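Local coordinates for mating-type switching protein swi5 (Schizosaccharomyces pombe, PDB 3VIQ) that partners Sfr1 in a recombination activator of Rad51-mediated strand exchange and is required for mating-type switching and recombinational DNA repair, at the interface of chains B and A. Numbering follows the deposited sequence. Chains: chain A, Mating-type switching protein swi5; chain B, Swi5-dependent recombination DNA repair protein 1.

Contact 1: the interface of chains B and A. Residues chain B 44, 48; chain A 50, 54, 57-58, 81-82, 85.
The indole of B:Trp48 of Sfr1 slots between A:Arg54, on helix 36-67 of Swi5, and A:Val81, in its C-terminal segment. Over the middle of one indole face runs the aliphatic stem of A:Arg54, whose CG stands 4.0 Å from the centroid of the six-membered ring of B:Trp48. The opposite face takes the branched tip of A:Val81, CG1 lying 3.7 Å from that same centroid but displaced toward the rim. A broad flat ring suits this slot because both faces can be packed while its one N-H points out along the edge. The methyl of A:Ala57, small enough to let the ring pass close to the helix, touches the benzo ring from slightly off its plane, on the A:Arg54 side, CB to CE3 of B:Trp48 at 3.6 Å. Beside the indole, B:Leu44 sets its CB against the ring of A:Tyr50 and its CD2 branch 3.6 Å from CB of A:Glu85.

At the rim the indole NE1 donates to the terminal carboxylate oxygen O of A:Glu85 at 3.1 Å, nearly straight (163° at H) and in the indole plane, though it reaches the carboxylate from above. An alanine in place of B:Trp48 would probably leave a gap between A:Arg54 and A:Val81 and take the indole N-H away from the chain-end carboxylate of A:Glu85. A:Arg54 turns from apolar to polar along its length: a bend at chi3 (78°) carries the guanidinium over A:Tyr50, where NH1 bonds OXT of A:Glu85 at 2.9 Å. The phenol OH of A:Tyr50 donates to O of A:Glu85 at 2.6 Å, from the face opposite B:Trp48 NE1.

Contact 2: the interface of chains B and A. Residues chain B 48-49, 51-52, 111; chain A 53, 56-57, 60.
A:Ile53 of Swi5 reaches from helix 36-67 against helix 38-68 of Sfr1, and its branches divide the work. From CB, the short branch CG2 goes to the CB methylene of B:Trp48, 4.0 Å away. The longer branch starts at CG1, set anti to the backbone N (chi1 -172°), which lays it against the main chain of B:Lys49, 3.6 Å from CA. At the tip, CD1 abuts two Sfr1 groups that lie side by side in front of it: it stands 3.8 Å from the methyl CB of B:Ala52 and also 3.8 Å from the thioether SD of B:Met111. The two longer side chains, A:Ile53 and B:Met111, cross at about a right angle. A branched isoleucine suits this place, since one residue can reach three neighbours along the Sfr1 helix and a fourth from the loop containing B:Met111.

Alanines let the helix backbones come close. CB of B:Ala52 rests 3.9 Å from CA of A:Ala57, a separation that bulkier side chains would hardly allow. Farther along, A:Met60 extends its chain so that the sulfur SD lies 3.2 Å from the carbonyl O of B:Ala52, setting a flexible, polarisable group against the helix backbone.

Small and long side chains from both proteins thus fit together along the two helices, with a loop methionine at the flank, in a largely apolar seam that helps hold the two proteins together as a recombination activator.

Contact 1: the interface of chains B and A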
ATOM      1  N   LEU B  44       4.354 -13.266  -6.907  1.00 42.94           N
ATOM      2  CA  LEU B  44       4.836 -13.348  -5.537  1.00 43.12           C
ATOM      3  C   LEU B  44       3.728 -13.019  -4.521  1.00 44.66           C
ATOM      4  O   LEU B  44       3.673 -13.645  -3.436  1.00 44.49           O
ATOM      5  CB  LEU B  44       6.027 -12.423  -5.332  1.00 42.66           C
ATOM      6  CG  LEU B  44       7.360 -12.923  -5.909  1.00 43.61           C
ATOM      7  CD1 LEU B  44       8.360 -11.781  -6.116  1.00 42.80           C
ATOM      8  CD2 LEU B  44       7.951 -14.009  -5.007  1.00 44.09           C
ATOM      9  N   TRP B  48       2.716 -15.531  -1.410  1.00 45.78           N
ATOM     10  CA  TRP B  48       2.719 -15.091   0.007  1.00 46.34           C
ATOM     11  C   TRP B  48       1.303 -14.975   0.593  1.00 47.52           C
ATOM     12  O   TRP B  48       1.067 -15.332   1.759  1.00 48.47           O
ATOM     13  CB  TRP B  48       3.473 -13.771   0.197  1.00 44.89           C
ATOM     14  CG  TRP B  48       4.941 -13.916  -0.010  1.00 43.45           C
ATOM     15  CD1 TRP B  48       5.668 -13.415  -1.050  1.00 43.99           C
ATOM     16  CD2 TRP B  48       5.870 -14.610   0.822  1.00 43.27           C
ATOM     17  NE1 TRP B  48       6.994 -13.760  -0.914  1.00 43.19           N
ATOM     18  CE2 TRP B  48       7.142 -14.495   0.223  1.00 42.83           C
ATOM     19  CE3 TRP B  48       5.759 -15.327   2.022  1.00 43.90           C
ATOM     20  CZ2 TRP B  48       8.291 -15.052   0.784  1.00 43.19           C
ATOM     21  CZ3 TRP B  48       6.910 -15.894   2.572  1.00 43.47           C
ATOM     22  CH2 TRP B  48       8.153 -15.749   1.952  1.00 43.68           C
TER
ATOM     23  N   TYR A  50       3.055  -6.348  -2.089  1.00 42.47           N
ATOM     24  CA  TYR A  50       4.020  -7.440  -1.933  1.00 43.49           C
ATOM     25  C   TYR A  50       4.790  -7.351  -0.613  1.00 45.70           C
ATOM     26  O   TYR A  50       4.905  -8.347   0.127  1.00 42.86           O
ATOM     27  CB  TYR A  50       5.006  -7.433  -3.085  1.00 42.94           C
ATOM     28  CG  TYR A  50       6.259  -8.196  -2.818  1.00 42.28           C
ATOM     29  CD1 TYR A  50       6.226  -9.563  -2.729  1.00 42.21           C
ATOM     30  CD2 TYR A  50       7.495  -7.553  -2.637  1.00 44.70           C
ATOM     31  CE1 TYR A  50       7.369 -10.299  -2.497  1.00 43.80           C
ATOM     32  CE2 TYR A  50       8.672  -8.302  -2.393  1.00 40.46           C
ATOM     33  CZ  TYR A  50       8.581  -9.680  -2.349  1.00 43.62           C
ATOM     34  OH  TYR A  50       9.653 -10.495  -2.122  1.00 43.97           O
ATOM     35  N   ARG A  54       4.156 -10.302   2.292  1.00 45.53           N
ATOM     36  CA  ARG A  54       5.324 -11.142   2.654  1.00 48.29           C
ATOM     37  C   ARG A  54       5.681 -10.956   4.140  1.00 45.51           C
ATOM     38  O   ARG A  54       5.904 -11.923   4.841  1.00 47.79           O
ATOM     39  CB  ARG A  54       6.555 -10.869   1.776  1.00 49.40           C
ATOM     40  CG  ARG A  54       7.870 -11.442   2.347  1.00 50.39           C
ATOM     41  CD  ARG A  54       9.027 -11.422   1.369  1.00 53.39           C
ATOM     42  NE  ARG A  54       9.608 -10.091   1.247  1.00 51.50           N
ATOM     43  CZ  ARG A  54      10.772  -9.803   0.667  1.00 52.33           C
ATOM     44  NH1 ARG A  54      11.527 -10.746   0.115  1.00 51.64           N
ATOM     45  NH2 ARG A  54      11.176  -8.535   0.632  1.00 52.23           N
ATOM     46  N   ALA A  57       2.918 -12.763   6.146  1.00 43.75           N
ATOM     47  CA  ALA A  57       3.134 -14.197   5.987  1.00 45.40           C
ATOM     48  C   ALA A  57       4.339 -14.654   6.817  1.00 43.41           C
ATOM     49  O   ALA A  57       4.250 -15.666   7.526  1.00 41.35           O
ATOM     50  CB  ALA A  57       3.324 -14.565   4.493  1.00 43.92           C
ATOM     51  N   LEU A  58       5.429 -13.888   6.803  1.00 40.46           N
ATOM     52  CA  LEU A  58       6.613 -14.299   7.555  1.00 40.75           C
ATOM     53  C   LEU A  58       6.302 -14.267   9.010  1.00 40.44           C
ATOM     54  O   LEU A  58       6.685 -15.174   9.743  1.00 45.39           O
ATOM     55  CB  LEU A  58       7.841 -13.441   7.236  1.00 41.42           C
ATOM     56  CG  LEU A  58       8.538 -13.803   5.910  1.00 42.28           C
ATOM     57  CD1 LEU A  58       9.639 -12.757   5.504  1.00 40.16           C
ATOM     58  CD2 LEU A  58       9.088 -15.227   6.000  1.00 38.96           C
ATOM     59  N   VAL A  81       6.503 -21.531   0.012  1.00 40.75           N
ATOM     60  CA  VAL A  81       7.442 -20.449  -0.207  1.00 42.70           C
ATOM     61  C   VAL A  81       8.895 -20.888  -0.036  1.00 43.08           C
ATOM     62  O   VAL A  81       9.182 -21.993   0.407  1.00 43.26           O
ATOM     63  CB  VAL A  81       7.168 -19.257   0.720  1.00 42.93           C
ATOM     64  CG1 VAL A  81       5.868 -18.591   0.328  1.00 42.03           C
ATOM     65  CG2 VAL A  81       7.103 -19.687   2.170  1.00 43.68           C
ATOM     66  N   ASN A  82       9.813 -20.021  -0.441  1.00 42.40           N
ATOM     67  CA  ASN A  82      11.216 -20.212  -0.125  1.00 43.31           C
ATOM     68  C   ASN A  82      11.861 -18.845   0.128  1.00 44.44           C
ATOM     69  O   ASN A  82      11.237 -17.793  -0.080  1.00 41.43           O
ATOM     70  CB  ASN A  82      11.932 -21.029  -1.228  1.00 46.04           C
ATOM     71  CG  ASN A  82      11.977 -20.296  -2.558  1.00 44.58           C
ATOM     72  OD1 ASN A  82      12.587 -19.238  -2.667  1.00 47.61           O
ATOM     73  ND2 ASN A  82      11.321 -20.851  -3.567  1.00 43.71           N
ATOM     74  N   GLU A  85      12.181 -15.605  -2.343  1.00 48.38           N
ATOM     75  CA  GLU A  85      10.941 -15.014  -2.806  1.00 48.35           C
ATOM     76  C   GLU A  85      10.598 -13.740  -2.048  1.00 50.20           C
ATOM     77  O   GLU A  85       9.629 -13.037  -2.358  1.00 55.60           O
ATOM     78  CB  GLU A  85       9.811 -16.039  -2.688  1.00 48.50           C
ATOM     79  CG  GLU A  85       9.985 -17.186  -3.681  1.00 49.15           C
ATOM     80  CD  GLU A  85       8.923 -18.247  -3.577  1.00 50.86           C
ATOM     81  OE1 GLU A  85       8.285 -18.351  -2.507  1.00 52.89           O
ATOM     82  OE2 GLU A  85       8.729 -18.974  -4.577  1.00 52.63           O
ATOM     83  OXT GLU A  85      11.290 -13.368  -1.119  1.00 52.38           O
TER

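Contact 2: the interface of chains B and A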
ATOM      1  N   TRP B  48       2.716 -15.531  -1.410  1.00 45.78           N
ATOM      2  CA  TRP B  48       2.719 -15.091   0.007  1.00 46.34           C
ATOM      3  C   TRP B  48       1.303 -14.975   0.593  1.00 47.52           C
ATOM      4  O   TRP B  48       1.067 -15.332   1.759  1.00 48.47           O
ATOM      5  CB  TRP B  48       3.473 -13.771   0.197  1.00 44.89           C
ATOM      6  CG  TRP B  48       4.941 -13.916  -0.010  1.00 43.45           C
ATOM      7  CD1 TRP B  48       5.668 -13.415  -1.050  1.00 43.99           C
ATOM      8  CD2 TRP B  48       5.870 -14.610   0.822  1.00 43.27           C
ATOM      9  NE1 TRP B  48       6.994 -13.760  -0.914  1.00 43.19           N
ATOM     10  CE2 TRP B  48       7.142 -14.495   0.223  1.00 42.83           C
ATOM     11  CE3 TRP B  48       5.759 -15.327   2.022  1.00 43.90           C
ATOM     12  CZ2 TRP B  48       8.291 -15.052   0.784  1.00 43.19           C
ATOM     13  CZ3 TRP B  48       6.910 -15.894   2.572  1.00 43.47           C
ATOM     14  CH2 TRP B  48       8.153 -15.749   1.952  1.00 43.68           C
ATOM     15  N   LYS B  49       0.339 -14.539  -0.212  1.00 48.67           N
ATOM     16  CA  LYS B  49      -1.062 -14.515   0.260  1.00 49.90           C
ATOM     17  C   LYS B  49      -1.556 -15.915   0.607  1.00 49.95           C
ATOM     18  O   LYS B  49      -2.161 -16.115   1.666  1.00 50.21           O
ATOM     19  CB  LYS B  49      -2.000 -13.896  -0.765  1.00 52.75           C
ATOM     20  CG  LYS B  49      -3.286 -13.347  -0.190  1.00 54.62           C
ATOM     21  CD  LYS B  49      -3.991 -12.443  -1.185  1.00 56.14           C
ATOM     22  CE  LYS B  49      -4.852 -13.257  -2.141  1.00 59.19           C
ATOM     23  NZ  LYS B  49      -6.153 -13.673  -1.521  1.00 60.37           N
ATOM     24  N   ALA B  51       0.293 -18.327   1.482  1.00 48.56           N
ATOM     25  CA  ALA B  51       1.024 -18.687   2.723  1.00 48.44           C
ATOM     26  C   ALA B  51       0.378 -18.089   3.980  1.00 47.50           C
ATOM     27  O   ALA B  51       0.104 -18.808   4.932  1.00 50.19           O
ATOM     28  CB  ALA B  51       2.492 -18.318   2.650  1.00 45.97           C
ATOM     29  N   ALA B  52       0.133 -16.796   3.980  1.00 48.00           N
ATOM     30  CA  ALA B  52      -0.491 -16.118   5.131  1.00 48.23           C
ATOM     31  C   ALA B  52      -1.838 -16.715   5.525  1.00 49.20           C
ATOM     32  O   ALA B  52      -2.077 -16.941   6.694  1.00 51.97           O
ATOM     33  CB  ALA B  52      -0.625 -14.619   4.868  1.00 46.45           C
ATOM     34  N   MET B 111      -6.144  -8.872   2.843  1.00 68.47           N
ATOM     35  CA  MET B 111      -6.459 -10.251   3.173  1.00 67.58           C
ATOM     36  C   MET B 111      -7.724 -10.173   4.043  1.00 66.74           C
ATOM     37  O   MET B 111      -7.724  -9.467   5.050  1.00 64.69           O
ATOM     38  CB  MET B 111      -5.296 -10.815   3.985  1.00 67.61           C
ATOM     39  CG  MET B 111      -5.009 -12.282   3.867  1.00 68.79           C
ATOM     40  SD  MET B 111      -3.667 -12.714   5.015  1.00 67.73           S
ATOM     41  CE  MET B 111      -3.883 -14.463   5.040  1.00 65.16           C
TER
ATOM     42  N   ILE A  53       2.298  -8.234   2.376  1.00 45.83           N
ATOM     43  CA  ILE A  53       1.807  -9.617   2.535  1.00 43.78           C
ATOM     44  C   ILE A  53       2.968 -10.570   2.827  1.00 44.11           C
ATOM     45  O   ILE A  53       2.799 -11.530   3.577  1.00 44.72           O
ATOM     46  CB  ILE A  53       0.916 -10.116   1.343  1.00 41.17           C
ATOM     47  CG1 ILE A  53       0.280 -11.483   1.660  1.00 44.34           C
ATOM     48  CG2 ILE A  53       1.714 -10.227   0.046  1.00 38.29           C
ATOM     49  CD1 ILE A  53      -0.874 -11.443   2.724  1.00 41.58           C
ATOM     50  N   ILE A  56       3.640  -9.978   6.690  1.00 44.92           N
ATOM     51  CA  ILE A  56       2.551 -10.680   7.385  1.00 43.41           C
ATOM     52  C   ILE A  56       2.688 -12.214   7.327  1.00 44.03           C
ATOM     53  O   ILE A  56       2.605 -12.881   8.356  1.00 46.72           O
ATOM     54  CB  ILE A  56       1.148 -10.224   6.867  1.00 43.42           C
ATOM     55  CG1 ILE A  56       0.906  -8.762   7.262  1.00 46.19           C
ATOM     56  CG2 ILE A  56      -0.002 -11.123   7.418  1.00 42.35           C
ATOM     57  CD1 ILE A  56      -0.328  -8.112   6.629  1.00 49.44           C
ATOM     58  N   ALA A  57       2.918 -12.763   6.146  1.00 43.75           N
ATOM     59  CA  ALA A  57       3.134 -14.197   5.987  1.00 45.40           C
ATOM     60  C   ALA A  57       4.339 -14.654   6.817  1.00 43.41           C
ATOM     61  O   ALA A  57       4.250 -15.666   7.526  1.00 41.35           O
ATOM     62  CB  ALA A  57       3.324 -14.565   4.493  1.00 43.92           C
ATOM     63  N   MET A  60       3.369 -14.781  10.560  1.00 47.01           N
ATOM     64  CA  MET A  60       2.520 -15.925  10.924  1.00 49.44           C
ATOM     65  C   MET A  60       3.251 -17.269  10.900  1.00 48.68           C
ATOM     66  O   MET A  60       3.128 -18.072  11.849  1.00 49.56           O
ATOM     67  CB  MET A  60       1.312 -15.982  10.000  1.00 50.35           C
ATOM     68  CG  MET A  60       0.433 -14.750  10.090  1.00 53.44           C
ATOM     69  SD  MET A  60      -1.019 -14.927   9.012  1.00 59.23           S
ATOM     70  CE  MET A  60      -1.988 -13.568   9.685  1.00 60.27           C
TER

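Contact 1 and contact 2 have C-alpha centres about 7 Å apart and share B:Trp48 and A:Ala57, so they are neighbouring parts of one continuous interface. Both join helix 38-68 of Sfr1 to helix 36-67 of Swi5. Contact 1 adds the C-terminal segment of Swi5, whereas contact 2 adds a loop residue late in the Sfr1 chain. Each protein therefore brings a second, sequence-distant piece to the helix pair, on different flanks of it. Such mutual bracing is likely to steady the heterodimer and the positions of the two C-terminal regions in it.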